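Local coordinates for protein hypothetical sugar kinase (Cytophaga hutchinsonii, PDB 3R8E) that probably phosphorylates a sugar at the expense of ATP, as a putative kinase of the ROK family with a ribonuclease H-like fold, at residues 234-237 with 238-242; 192-195 with 196-200. One frame throughout, in Å; residues are numbered along the deposited sequence.

Interaction 1 of 2, residues 234-237 with 238-242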
ATOM      1  N   ASP A 234     -15.242   1.572  32.891  1.00 45.32           N
ATOM      2  CA  ASP A 234     -16.490   1.010  32.353  1.00 45.74           C
ATOM      3  C   ASP A 234     -16.178  -0.100  31.341  1.00 49.78           C
ATOM      4  O   ASP A 234     -15.495   0.153  30.345  1.00 47.84           O
ATOM      5  CB  ASP A 234     -17.364   2.109  31.716  1.00 46.64           C
ATOM      6  CG  ASP A 234     -18.731   1.637  31.257  1.00 53.41           C
ATOM      7  OD1 ASP A 234     -19.483   1.085  32.092  1.00 54.11           O
ATOM      8  OD2 ASP A 234     -19.064   1.847  30.071  1.00 55.59           O
ATOM      9  N   ALA A 235     -16.655  -1.332  31.628  1.00 48.01           N
ATOM     10  CA  ALA A 235     -16.439  -2.544  30.826  1.00 47.40           C
ATOM     11  C   ALA A 235     -16.871  -2.383  29.359  1.00 49.91           C
ATOM     12  O   ALA A 235     -16.120  -2.795  28.468  1.00 48.02           O
ATOM     13  CB  ALA A 235     -17.170  -3.720  31.454  1.00 50.41           C
ATOM     14  N   LEU A 236     -18.055  -1.778  29.111  1.00 46.98           N
ATOM     15  CA  LEU A 236     -18.595  -1.553  27.763  1.00 45.76           C
ATOM     16  C   LEU A 236     -17.720  -0.570  26.970  1.00 46.33           C
ATOM     17  O   LEU A 236     -17.348  -0.877  25.833  1.00 44.16           O
ATOM     18  CB  LEU A 236     -20.047  -1.044  27.834  1.00 47.51           C
ATOM     19  CG  LEU A 236     -20.844  -1.060  26.522  1.00 52.05           C
ATOM     20  CD1 LEU A 236     -22.228  -1.628  26.734  1.00 54.53           C
ATOM     21  CD2 LEU A 236     -20.931   0.333  25.907  1.00 53.47           C
ATOM     22  N   ALA A 237     -17.401   0.601  27.568  1.00 41.96           N
ATOM     23  CA  ALA A 237     -16.581   1.646  26.944  1.00 39.57           C
ATOM     24  C   ALA A 237     -15.185   1.128  26.575  1.00 41.09           C
ATOM     25  O   ALA A 237     -14.699   1.449  25.493  1.00 38.44           O
ATOM     26  CB  ALA A 237     -16.466   2.850  27.866  1.00 40.58           C
ATOM     27  N   LEU A 238     -14.571   0.297  27.449  1.00 38.02           N
ATOM     28  CA  LEU A 238     -13.252  -0.303  27.227  1.00 36.08           C
ATOM     29  C   LEU A 238     -13.293  -1.324  26.082  1.00 39.29           C
ATOM     30  O   LEU A 238     -12.361  -1.368  25.273  1.00 36.95           O
ATOM     31  CB  LEU A 238     -12.726  -0.967  28.515  1.00 36.78           C
ATOM     32  CG  LEU A 238     -12.163  -0.034  29.598  1.00 41.14           C
ATOM     33  CD1 LEU A 238     -12.211  -0.695  30.960  1.00 42.87           C
ATOM     34  CD2 LEU A 238     -10.729   0.399  29.283  1.00 41.05           C
ATOM     35  N   ALA A 239     -14.379  -2.127  26.007  1.00 36.97           N
ATOM     36  CA  ALA A 239     -14.590  -3.150  24.976  1.00 36.26           C
ATOM     37  C   ALA A 239     -14.789  -2.519  23.597  1.00 37.62           C
ATOM     38  O   ALA A 239     -14.309  -3.077  22.606  1.00 35.66           O
ATOM     39  CB  ALA A 239     -15.786  -4.020  25.332  1.00 39.05           C
ATOM     40  N   VAL A 240     -15.478  -1.354  23.536  1.00 33.89           N
ATOM     41  CA  VAL A 240     -15.710  -0.608  22.290  1.00 32.22           C
ATOM     42  C   VAL A 240     -14.356  -0.159  21.714  1.00 33.59           C
ATOM     43  O   VAL A 240     -14.085  -0.437  20.543  1.00 30.98           O
ATOM     44  CB  VAL A 240     -16.692   0.582  22.483  1.00 36.47           C
ATOM     45  CG1 VAL A 240     -16.622   1.571  21.319  1.00 34.65           C
ATOM     46  CG2 VAL A 240     -18.122   0.086  22.671  1.00 38.03           C
ATOM     47  N   TRP A 241     -13.496   0.481  22.543  1.00 30.67           N
ATOM     48  CA  TRP A 241     -12.177   0.945  22.098  1.00 29.24           C
ATOM     49  C   TRP A 241     -11.267  -0.229  21.728  1.00 31.28           C
ATOM     50  O   TRP A 241     -10.512  -0.117  20.764  1.00 27.77           O
ATOM     51  CB  TRP A 241     -11.498   1.849  23.139  1.00 28.27           C
ATOM     52  CG  TRP A 241     -12.160   3.185  23.322  1.00 29.82           C
ATOM     53  CD1 TRP A 241     -12.692   3.677  24.478  1.00 33.95           C
ATOM     54  CD2 TRP A 241     -12.359   4.200  22.324  1.00 28.96           C
ATOM     55  NE1 TRP A 241     -13.201   4.937  24.267  1.00 33.54           N
ATOM     56  CE2 TRP A 241     -13.036   5.272  22.947  1.00 33.90           C
ATOM     57  CE3 TRP A 241     -12.034   4.306  20.958  1.00 29.31           C
ATOM     58  CZ2 TRP A 241     -13.399   6.434  22.254  1.00 33.02           C
ATOM     59  CZ3 TRP A 241     -12.384   5.464  20.276  1.00 30.62           C
ATOM     60  CH2 TRP A 241     -13.058   6.511  20.922  1.00 32.25           C
ATOM     61  N   ALA A 242     -11.373  -1.364  22.454  1.00 29.06           N
ATOM     62  CA  ALA A 242     -10.601  -2.574  22.156  1.00 28.88           C
ATOM     63  C   ALA A 242     -10.960  -3.127  20.761  1.00 32.53           C
ATOM     64  O   ALA A 242     -10.064  -3.541  20.027  1.00 30.79           O
ATOM     65  CB  ALA A 242     -10.843  -3.631  23.222  1.00 31.13           C
TER
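Leu-238 N donates to Asp-234 O (3.0 Å) and opens helix 235-259, whose first turn is a clear example of N-capping by an aspartate. The residue that offers its carbonyl also caps with its side chain: Asp-234 OD2 accepts from Ala-237 N at 3.3 Å, the donor standing 47° out of the carboxylate plane. Ser-213 OG and Ser-214 N bind the same carboxylate, so bonds to both oxygens hold its orientation.

The tight side is the buried one. Trp-241 CG lies beside its own backbone N (chi1 -69°), which turns the indole back along the helix and brings CD1 to 3.2 Å from Ala-237 O. The backbone bond from Trp-241 N to that oxygen is weak, at 3.3 Å. Replacing the tryptophan with an alanine would probably open a gap beside Ala-230 and Phe-277 and leave Ile-226 O without its weak bond from NE1. By contrast, Ala-235 and Ala-239 mark the solvent side, where Ala-239 CB meets little more than carbonyl oxygens. On the side facing helix 194-207, Leu-236 CD2 and Val-240 CG2 touch only loosely, at 4.3 Å.

Helix 223-231 covers Ala-237 and Trp-241, helix 274-288 receives Leu-238 at Tyr-276, and Leu-236 reaches Leu-205 of helix 194-207.

Interaction 2 of 2, residues 192-195 with 196-200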
ATOM      1  N   VAL A 192     -14.567   2.729  11.675  1.00 23.12           N
ATOM      2  CA  VAL A 192     -13.945   3.474  12.779  1.00 22.97           C
ATOM      3  C   VAL A 192     -14.184   5.002  12.735  1.00 25.64           C
ATOM      4  O   VAL A 192     -13.793   5.675  13.691  1.00 25.19           O
ATOM      5  CB  VAL A 192     -12.428   3.164  12.943  1.00 25.92           C
ATOM      6  CG1 VAL A 192     -12.186   1.676  13.183  1.00 26.19           C
ATOM      7  CG2 VAL A 192     -11.613   3.669  11.760  1.00 24.36           C
ATOM      8  N   GLY A 193     -14.828   5.522  11.684  1.00 21.95           N
ATOM      9  CA  GLY A 193     -15.179   6.940  11.594  1.00 21.69           C
ATOM     10  C   GLY A 193     -16.072   7.326  12.768  1.00 26.26           C
ATOM     11  O   GLY A 193     -16.853   6.494  13.226  1.00 26.42           O
ATOM     12  N   ILE A 194     -15.924   8.560  13.291  1.00 24.34           N
ATOM     13  CA  ILE A 194     -16.613   9.078  14.492  1.00 26.00           C
ATOM     14  C   ILE A 194     -18.117   8.704  14.536  1.00 32.25           C
ATOM     15  O   ILE A 194     -18.551   8.138  15.541  1.00 33.12           O
ATOM     16  CB  ILE A 194     -16.386  10.612  14.685  1.00 29.26           C
ATOM     17  CG1 ILE A 194     -14.930  10.890  15.145  1.00 28.58           C
ATOM     18  CG2 ILE A 194     -17.392  11.229  15.676  1.00 31.45           C
ATOM     19  CD1 ILE A 194     -14.506  12.408  15.230  1.00 35.68           C
ATOM     20  N   ASN A 195     -18.891   8.984  13.467  1.00 29.79           N
ATOM     21  CA  ASN A 195     -20.335   8.689  13.444  1.00 31.53           C
ATOM     22  C   ASN A 195     -20.614   7.185  13.533  1.00 35.50           C
ATOM     23  O   ASN A 195     -21.601   6.782  14.147  1.00 36.00           O
ATOM     24  CB  ASN A 195     -21.006   9.271  12.194  1.00 34.42           C
ATOM     25  CG  ASN A 195     -20.828  10.765  12.002  1.00 55.69           C
ATOM     26  OD1 ASN A 195     -20.614  11.243  10.885  1.00 51.97           O
ATOM     27  ND2 ASN A 195     -20.907  11.536  13.077  1.00 46.19           N
ATOM     28  N   HIS A 196     -19.726   6.361  12.953  1.00 31.22           N
ATOM     29  CA  HIS A 196     -19.867   4.907  12.966  1.00 31.34           C
ATOM     30  C   HIS A 196     -19.464   4.338  14.329  1.00 34.52           C
ATOM     31  O   HIS A 196     -20.084   3.371  14.782  1.00 35.04           O
ATOM     32  CB  HIS A 196     -19.071   4.287  11.816  1.00 30.97           C
ATOM     33  CG  HIS A 196     -19.531   4.792  10.480  1.00 34.42           C
ATOM     34  ND1 HIS A 196     -18.861   5.810   9.822  1.00 35.22           N
ATOM     35  CD2 HIS A 196     -20.624   4.451   9.758  1.00 37.26           C
ATOM     36  CE1 HIS A 196     -19.547   6.033   8.712  1.00 34.94           C
ATOM     37  NE2 HIS A 196     -20.616   5.242   8.631  1.00 36.59           N
ATOM     38  N   LEU A 197     -18.483   4.975  15.011  1.00 30.02           N
ATOM     39  CA  LEU A 197     -18.063   4.612  16.370  1.00 30.27           C
ATOM     40  C   LEU A 197     -19.230   4.863  17.343  1.00 34.13           C
ATOM     41  O   LEU A 197     -19.521   4.008  18.184  1.00 33.95           O
ATOM     42  CB  LEU A 197     -16.800   5.409  16.790  1.00 29.57           C
ATOM     43  CG  LEU A 197     -16.589   5.662  18.295  1.00 36.16           C
ATOM     44  CD1 LEU A 197     -15.870   4.504  18.963  1.00 36.63           C
ATOM     45  CD2 LEU A 197     -15.845   6.957  18.528  1.00 39.54           C
ATOM     46  N   ILE A 198     -19.907   6.025  17.199  1.00 31.00           N
ATOM     47  CA  ILE A 198     -21.057   6.420  18.031  1.00 32.33           C
ATOM     48  C   ILE A 198     -22.214   5.429  17.801  1.00 37.85           C
ATOM     49  O   ILE A 198     -22.805   4.959  18.773  1.00 39.72           O
ATOM     50  CB  ILE A 198     -21.481   7.901  17.767  1.00 35.66           C
ATOM     51  CG1 ILE A 198     -20.371   8.885  18.208  1.00 35.11           C
ATOM     52  CG2 ILE A 198     -22.825   8.244  18.465  1.00 38.68           C
ATOM     53  CD1 ILE A 198     -20.461  10.288  17.597  1.00 40.94           C
ATOM     54  N   ALA A 199     -22.506   5.093  16.525  1.00 34.16           N
ATOM     55  CA  ALA A 199     -23.579   4.156  16.159  1.00 35.33           C
ATOM     56  C   ALA A 199     -23.306   2.754  16.718  1.00 39.77           C
ATOM     57  O   ALA A 199     -24.236   2.113  17.210  1.00 41.40           O
ATOM     58  CB  ALA A 199     -23.744   4.102  14.649  1.00 35.23           C
ATOM     59  N   TYR A 200     -22.032   2.303  16.678  1.00 35.02           N
ATOM     60  CA  TYR A 200     -21.610   1.005  17.210  1.00 35.14           C
ATOM     61  C   TYR A 200     -21.735   0.987  18.743  1.00 39.64           C
ATOM     62  O   TYR A 200     -22.133  -0.037  19.298  1.00 40.45           O
ATOM     63  CB  TYR A 200     -20.168   0.663  16.773  1.00 34.60           C
ATOM     64  CG  TYR A 200     -19.621  -0.607  17.393  1.00 36.89           C
ATOM     65  CD1 TYR A 200     -20.047  -1.860  16.959  1.00 39.66           C
ATOM     66  CD2 TYR A 200     -18.686  -0.557  18.423  1.00 37.29           C
ATOM     67  CE1 TYR A 200     -19.554  -3.031  17.534  1.00 40.80           C
ATOM     68  CE2 TYR A 200     -18.192  -1.721  19.012  1.00 38.54           C
ATOM     69  CZ  TYR A 200     -18.627  -2.956  18.561  1.00 46.22           C
ATOM     70  OH  TYR A 200     -18.133  -4.104  19.132  1.00 47.19           O
TER
HETATM   71  O   HOH W   1     -18.002   8.886  10.685  1.00 27.44           O
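His-196 turns the edge of its imidazole to Gly-193 O, which lies near the ring plane, 4.0 Å from ND1. Within 192-200 no other flat group is laid on either ring face; Asn-195 C approaches obliquely. A water lying well off the ring plane, to one side of ND1, accepts a weak bond from that nitrogen (3.3 Å) and a shorter one from Asn-195 N (2.9 Å), tying the imidazole to the first turn. The ring owes this position to its CG, anti to the carbonyl carbon (chi1 -59°), which directs it toward the start of the helix.

Gly-193 illustrates how one residue can end a helix and begin the next: it leaves helical angles after helix 189-192 and is the N-cap of helix 194-207. Its carbonyl is shared, receiving Leu-197 N at 2.9 Å almost in line with the C=O bond, and His-196 N through a weak, strongly bent bond (123°).

On another side of the turn the contact is apolar. Ile-198 CD1 meets Ile-194 CG2 at 3.7 Å, the two side chains crossing at a slant. Ile-198 CG1 sits 3.3 Å from Ile-194 O, the carbonyl that also accepts from Ile-198 N (3.0 Å), so the branch packs closely against the backbone it is bonded to.

A backbone bond joins Ile-194 to Gly-153, just after strand 147-152, in a turn that in relatives of this fold lies near the nucleotide phosphates. Pro-223 of helix 223-231 packs on Ile-194 and Leu-197, Ile-270 lies against both, and Val-192 reaches Ile-247 of helix 235-259.

In the fold
Along the chain, interaction 2 comes first and is complete before interaction 1 begins; the two are in series, and neither nests in or crosses the other. Each is a helix start, closing one turn and no longer loop: 192-200 starts helix 194-207, and 234-242 starts helix 235-259. Helix 223-231 lies between them in sequence and packs on both. Their centres are about 14 Å apart, yet they meet directly, as Trp-241 CH2 packs on Leu-197 CD2 (3.7 Å) and Val-240 CG1 on Leu-197 CD1 (3.8 Å). Together they pair two helices on one side of the chain's centre, joined by interaction 2 to the turn that follows strand 147-152.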